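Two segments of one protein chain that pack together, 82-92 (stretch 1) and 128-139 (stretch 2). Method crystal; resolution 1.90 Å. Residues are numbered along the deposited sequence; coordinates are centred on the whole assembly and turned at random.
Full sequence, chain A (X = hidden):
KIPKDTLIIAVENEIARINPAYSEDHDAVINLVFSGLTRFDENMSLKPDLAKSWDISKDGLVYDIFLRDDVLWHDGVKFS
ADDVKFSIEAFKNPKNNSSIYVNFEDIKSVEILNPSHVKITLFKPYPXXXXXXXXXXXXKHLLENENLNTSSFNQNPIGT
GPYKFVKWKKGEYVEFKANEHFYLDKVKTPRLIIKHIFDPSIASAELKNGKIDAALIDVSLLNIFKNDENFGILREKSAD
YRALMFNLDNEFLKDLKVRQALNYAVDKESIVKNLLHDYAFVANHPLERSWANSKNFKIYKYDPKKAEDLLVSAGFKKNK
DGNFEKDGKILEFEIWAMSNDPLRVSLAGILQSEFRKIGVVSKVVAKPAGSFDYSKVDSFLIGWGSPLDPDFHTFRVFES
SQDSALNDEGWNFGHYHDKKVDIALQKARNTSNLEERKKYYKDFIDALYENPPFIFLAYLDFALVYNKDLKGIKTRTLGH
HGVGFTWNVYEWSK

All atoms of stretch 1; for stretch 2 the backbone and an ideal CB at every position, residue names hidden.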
# COMPACT_ATOMS: atom_id res chain seq x y z
N ASP A 82 7.11 -18.71 -21.98
CA ASP A 82 8.40 -18.86 -21.28
C ASP A 82 8.55 -17.88 -20.10
O ASP A 82 9.02 -18.24 -19.03
CB ASP A 82 9.56 -18.59 -22.23
CG ASP A 82 9.90 -19.79 -23.10
OD1 ASP A 82 9.11 -20.77 -23.11
OD2 ASP A 82 10.91 -19.69 -23.82
N ASP A 83 8.20 -16.63 -20.36
CA ASP A 83 8.28 -15.54 -19.36
C ASP A 83 7.36 -15.72 -18.19
O ASP A 83 7.69 -15.40 -17.04
CB ASP A 83 7.97 -14.22 -20.04
CG ASP A 83 8.96 -13.91 -21.13
OD1 ASP A 83 10.17 -13.93 -20.83
OD2 ASP A 83 8.52 -13.67 -22.28
N VAL A 84 6.17 -16.19 -18.49
CA VAL A 84 5.15 -16.33 -17.51
C VAL A 84 5.53 -17.42 -16.51
O VAL A 84 5.38 -17.25 -15.31
CB VAL A 84 3.82 -16.63 -18.16
CG1 VAL A 84 2.74 -16.85 -17.13
CG2 VAL A 84 3.43 -15.48 -19.10
N LYS A 85 6.05 -18.54 -17.01
CA LYS A 85 6.48 -19.58 -16.12
C LYS A 85 7.72 -19.16 -15.37
O LYS A 85 7.85 -19.45 -14.18
CB LYS A 85 6.74 -20.89 -16.90
CG LYS A 85 7.35 -22.00 -16.08
CD LYS A 85 7.43 -23.29 -16.94
CE LYS A 85 8.18 -24.44 -16.22
NZ LYS A 85 7.40 -25.06 -15.12
N PHE A 86 8.64 -18.47 -16.05
CA PHE A 86 9.83 -18.01 -15.36
C PHE A 86 9.42 -17.07 -14.20
O PHE A 86 9.93 -17.18 -13.09
CB PHE A 86 10.77 -17.30 -16.32
CG PHE A 86 11.88 -16.55 -15.63
CD1 PHE A 86 13.02 -17.21 -15.20
CD2 PHE A 86 11.76 -15.19 -15.38
CE1 PHE A 86 14.03 -16.51 -14.56
CE2 PHE A 86 12.75 -14.49 -14.72
CZ PHE A 86 13.89 -15.14 -14.30
N SER A 87 8.52 -16.13 -14.50
CA SER A 87 8.12 -15.10 -13.51
C SER A 87 7.44 -15.63 -12.26
O SER A 87 7.83 -15.34 -11.13
CB SER A 87 7.18 -14.11 -14.20
OG SER A 87 7.86 -13.47 -15.24
N ILE A 88 6.38 -16.39 -12.47
CA ILE A 88 5.64 -16.97 -11.38
C ILE A 88 6.56 -17.86 -10.53
O ILE A 88 6.56 -17.78 -9.32
CB ILE A 88 4.50 -17.82 -11.93
CG1 ILE A 88 3.30 -16.98 -12.34
CG2 ILE A 88 4.07 -18.86 -10.96
CD1 ILE A 88 2.24 -17.87 -13.00
N GLU A 89 7.41 -18.67 -11.18
CA GLU A 89 8.35 -19.47 -10.43
C GLU A 89 9.36 -18.61 -9.68
O GLU A 89 9.78 -18.95 -8.54
CB GLU A 89 9.05 -20.45 -11.38
CG GLU A 89 8.09 -21.52 -11.76
CD GLU A 89 8.68 -22.57 -12.71
OE1 GLU A 89 9.82 -22.42 -13.21
OE2 GLU A 89 7.96 -23.54 -12.93
N ALA A 90 9.68 -17.46 -10.27
CA ALA A 90 10.64 -16.54 -9.70
C ALA A 90 10.12 -15.94 -8.39
O ALA A 90 10.88 -15.88 -7.44
CB ALA A 90 10.99 -15.42 -10.68
N PHE A 91 8.84 -15.57 -8.35
CA PHE A 91 8.19 -14.96 -7.17
C PHE A 91 8.06 -15.98 -6.03
O PHE A 91 8.08 -15.61 -4.86
CB PHE A 91 6.80 -14.45 -7.53
CG PHE A 91 6.79 -13.43 -8.67
CD1 PHE A 91 7.89 -12.59 -8.92
CD2 PHE A 91 5.69 -13.33 -9.50
CE1 PHE A 91 7.86 -11.64 -9.95
CE2 PHE A 91 5.65 -12.40 -10.57
CZ PHE A 91 6.75 -11.56 -10.79
N LYS A 92 7.93 -17.26 -6.35
CA LYS A 92 7.72 -18.22 -5.26
C LYS A 92 8.99 -18.96 -4.91
O LYS A 92 8.96 -19.80 -4.02
CB LYS A 92 6.63 -19.22 -5.60
CG LYS A 92 6.97 -20.17 -6.77
CD LYS A 92 5.91 -21.25 -6.90
CE LYS A 92 6.35 -22.37 -7.88
NZ LYS A 92 6.30 -23.72 -7.23
N UNK A 128 -7.62 -14.76 -4.86
CA UNK A 128 -6.92 -13.50 -5.10
C UNK A 128 -5.91 -13.61 -6.25
O UNK A 128 -5.29 -12.61 -6.63
CB UNK A 128 -6.21 -13.05 -3.82
N UNK A 129 -5.75 -14.80 -6.83
CA UNK A 129 -4.68 -15.03 -7.78
C UNK A 129 -4.73 -14.12 -9.03
O UNK A 129 -3.69 -13.70 -9.54
CB UNK A 129 -4.72 -16.50 -8.22
N UNK A 130 -5.93 -13.88 -9.57
CA UNK A 130 -6.05 -13.06 -10.77
C UNK A 130 -5.64 -11.62 -10.45
O UNK A 130 -4.97 -10.97 -11.26
CB UNK A 130 -7.48 -13.11 -11.32
N UNK A 131 -6.02 -11.13 -9.26
CA UNK A 131 -5.57 -9.80 -8.84
C UNK A 131 -4.06 -9.83 -8.73
O UNK A 131 -3.40 -8.89 -9.14
CB UNK A 131 -6.21 -9.38 -7.51
N UNK A 132 -3.53 -10.93 -8.19
CA UNK A 132 -2.09 -11.08 -7.98
C UNK A 132 -1.32 -11.07 -9.29
O UNK A 132 -0.16 -10.63 -9.34
CB UNK A 132 -1.80 -12.38 -7.22
N UNK A 133 -1.96 -11.59 -10.33
CA UNK A 133 -1.33 -11.67 -11.65
C UNK A 133 -1.37 -10.33 -12.39
O UNK A 133 -1.04 -10.26 -13.59
CB UNK A 133 -2.02 -12.75 -12.49
N UNK A 134 -1.73 -9.24 -11.68
CA UNK A 134 -1.64 -7.93 -12.32
C UNK A 134 -0.20 -7.44 -12.13
O UNK A 134 0.17 -6.42 -12.69
CB UNK A 134 -2.65 -6.94 -11.74
N UNK A 135 0.61 -8.17 -11.35
CA UNK A 135 2.03 -7.81 -11.19
C UNK A 135 2.76 -7.98 -12.51
O UNK A 135 2.38 -8.83 -13.33
CB UNK A 135 2.69 -8.66 -10.11
N UNK A 136 3.80 -7.16 -12.72
CA UNK A 136 4.52 -7.19 -13.98
C UNK A 136 5.13 -8.56 -14.25
O UNK A 136 5.43 -9.30 -13.31
CB UNK A 136 5.61 -6.12 -13.99
N UNK A 137 5.27 -8.93 -15.54
CA UNK A 137 6.00 -10.15 -15.93
C UNK A 137 7.49 -9.79 -16.16
O UNK A 137 7.82 -8.64 -16.51
CB UNK A 137 5.39 -10.77 -17.19
N UNK A 138 8.37 -10.73 -15.85
CA UNK A 138 9.81 -10.57 -16.01
C UNK A 138 10.30 -11.26 -17.30
O UNK A 138 9.69 -12.23 -17.73
CB UNK A 138 10.54 -11.14 -14.79
N UNK A 139 11.42 -10.78 -17.87
CA UNK A 139 11.99 -11.39 -19.07
C UNK A 139 12.96 -12.52 -18.78
O UNK A 139 14.11 -12.31 -18.37
CB UNK A 139 12.70 -10.32 -19.90

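Stretch 1 is a helix, and the CA-to-CB bonds of Asp83, Phe86, Ser87, Ala90 and Phe91 point toward stretch 2. Backbone proximity fixes the register: the CA of Ser87 lies 5.4 Å from the CA of position 138, and the CA of Asp83 lies 5.6 Å from the CA of 139.

Positions 128, 130, 131, 132 and 134 have an ideal CB with nothing of stretch 1 within 5.5 Å, so the contact restricts them little. They are Ala128, Leu130, Asp131, Ala132 and Ser134; Ser134 OG donates a hydrogen bond to Asp131 O (2.6 Å).

Position 129 is helical and its CA-to-CB bond points sideways. Only a long side chain could reach stretch 1, where Ile88 offers an apolar tip; a large aliphatic or aromatic residue would serve. It is Phe129, whose CZ comes 4.3 Å from Ile88 CD1.

The same reasoning holds at 133, the first residue to leave helical phi/psi. Leucine, methionine or phenylalanine could reach Ile88. Leu133 does so, with CD2 4.2 Å from Ile88 CD1.

At 135 the chain closes a type I turn and becomes extended (-66/150). CA-to-CB points toward stretch 1 and the ideal CB is 4.8 Å from Phe91 CE2, which favours a medium apolar side chain. Ile135 CG2 lies 3.5 Å from Phe91 CE2.

Position 136 has phi/psi of -60/150, which does not require glycine, and its ideal CB meets nothing of stretch 1; small residues are plausible. Gly136 O lies 3.6 Å from Phe91 CZ, at the ring edge, without a hydrogen-bond partner in the model.

The ideal CB of 137 is 4.1 Å from Ser87 OG and 5.4 Å from Val84 CG2. A long, flexible apolar chain could run between Val84 and Phe91; methionine would suit best, while leucine could cover part of the path. Met137 SD lies 4.3 Å from Val84 CG2 and 3.9 Å from Ser87 CB, while Met137 CE approaches the edge of Phe91, 4.3 Å from CE2.

At 138 the backbone N donates a hydrogen bond to Ser87 OG (2.9 Å, 159°), available to any residue but proline. Ser87 OG in turn donates to Asp83 O (2.6 Å). CA-to-CB points sideways and the ideal CB lies 4.0 Å from Phe86 CE2, with Ala90 and Phe91 further along, so a branched aliphatic chain would fit. Leu138 CB meets the Phe86 ring edge; its CD1 lies 3.9 Å from Phe91 CE1 and 4.3 Å from Ala90 CB.

At 139, the N-cap position, CA-to-CB points away and the ideal CB lies 4.5 Å from Asp83 OD1. An acidic side chain is less attractive; small or uncharged residues, or proline, would be accommodated. Pro139 CA lies 3.6 Å from Asp83 OD1.

Stretch 2 (128-139) AFLDALSIGMLP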
# COMPACT_ATOMS: atom_id res chain seq x y z
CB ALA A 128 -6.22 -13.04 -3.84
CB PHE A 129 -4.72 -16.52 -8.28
CG PHE A 129 -3.49 -16.95 -9.01
CD1 PHE A 129 -2.23 -16.55 -8.58
CD2 PHE A 129 -3.58 -17.87 -10.10
CE1 PHE A 129 -1.08 -16.95 -9.24
CE2 PHE A 129 -2.44 -18.29 -10.75
CZ PHE A 129 -1.18 -17.85 -10.34
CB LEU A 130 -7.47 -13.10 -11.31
CG LEU A 130 -7.78 -14.43 -12.01
CD1 LEU A 130 -9.26 -14.50 -12.36
CD2 LEU A 130 -6.92 -14.57 -13.26
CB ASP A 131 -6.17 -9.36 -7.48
CG ASP A 131 -7.55 -8.77 -7.63
OD1 ASP A 131 -8.14 -8.93 -8.74
OD2 ASP A 131 -7.99 -8.08 -6.67
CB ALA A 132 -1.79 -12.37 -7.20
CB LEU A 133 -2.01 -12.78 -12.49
CG LEU A 133 -1.71 -14.21 -12.04
CD1 LEU A 133 -2.64 -15.23 -12.65
CD2 LEU A 133 -0.28 -14.53 -12.37
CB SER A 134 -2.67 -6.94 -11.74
OG SER A 134 -2.50 -6.76 -10.33
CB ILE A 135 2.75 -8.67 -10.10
CG1 ILE A 135 4.05 -8.00 -9.65
CG2 ILE A 135 3.02 -10.09 -10.54
CD1 ILE A 135 3.86 -6.79 -8.70
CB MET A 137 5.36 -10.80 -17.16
CG MET A 137 3.94 -11.37 -16.94
SD MET A 137 3.90 -12.79 -15.82
CE MET A 137 3.52 -11.86 -14.30
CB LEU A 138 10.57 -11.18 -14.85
CG LEU A 138 10.30 -10.54 -13.49
CD1 LEU A 138 10.88 -11.45 -12.42
CD2 LEU A 138 10.96 -9.20 -13.49
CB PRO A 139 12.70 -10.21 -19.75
CG PRO A 139 13.06 -9.27 -18.64
CD PRO A 139 12.00 -9.44 -17.61
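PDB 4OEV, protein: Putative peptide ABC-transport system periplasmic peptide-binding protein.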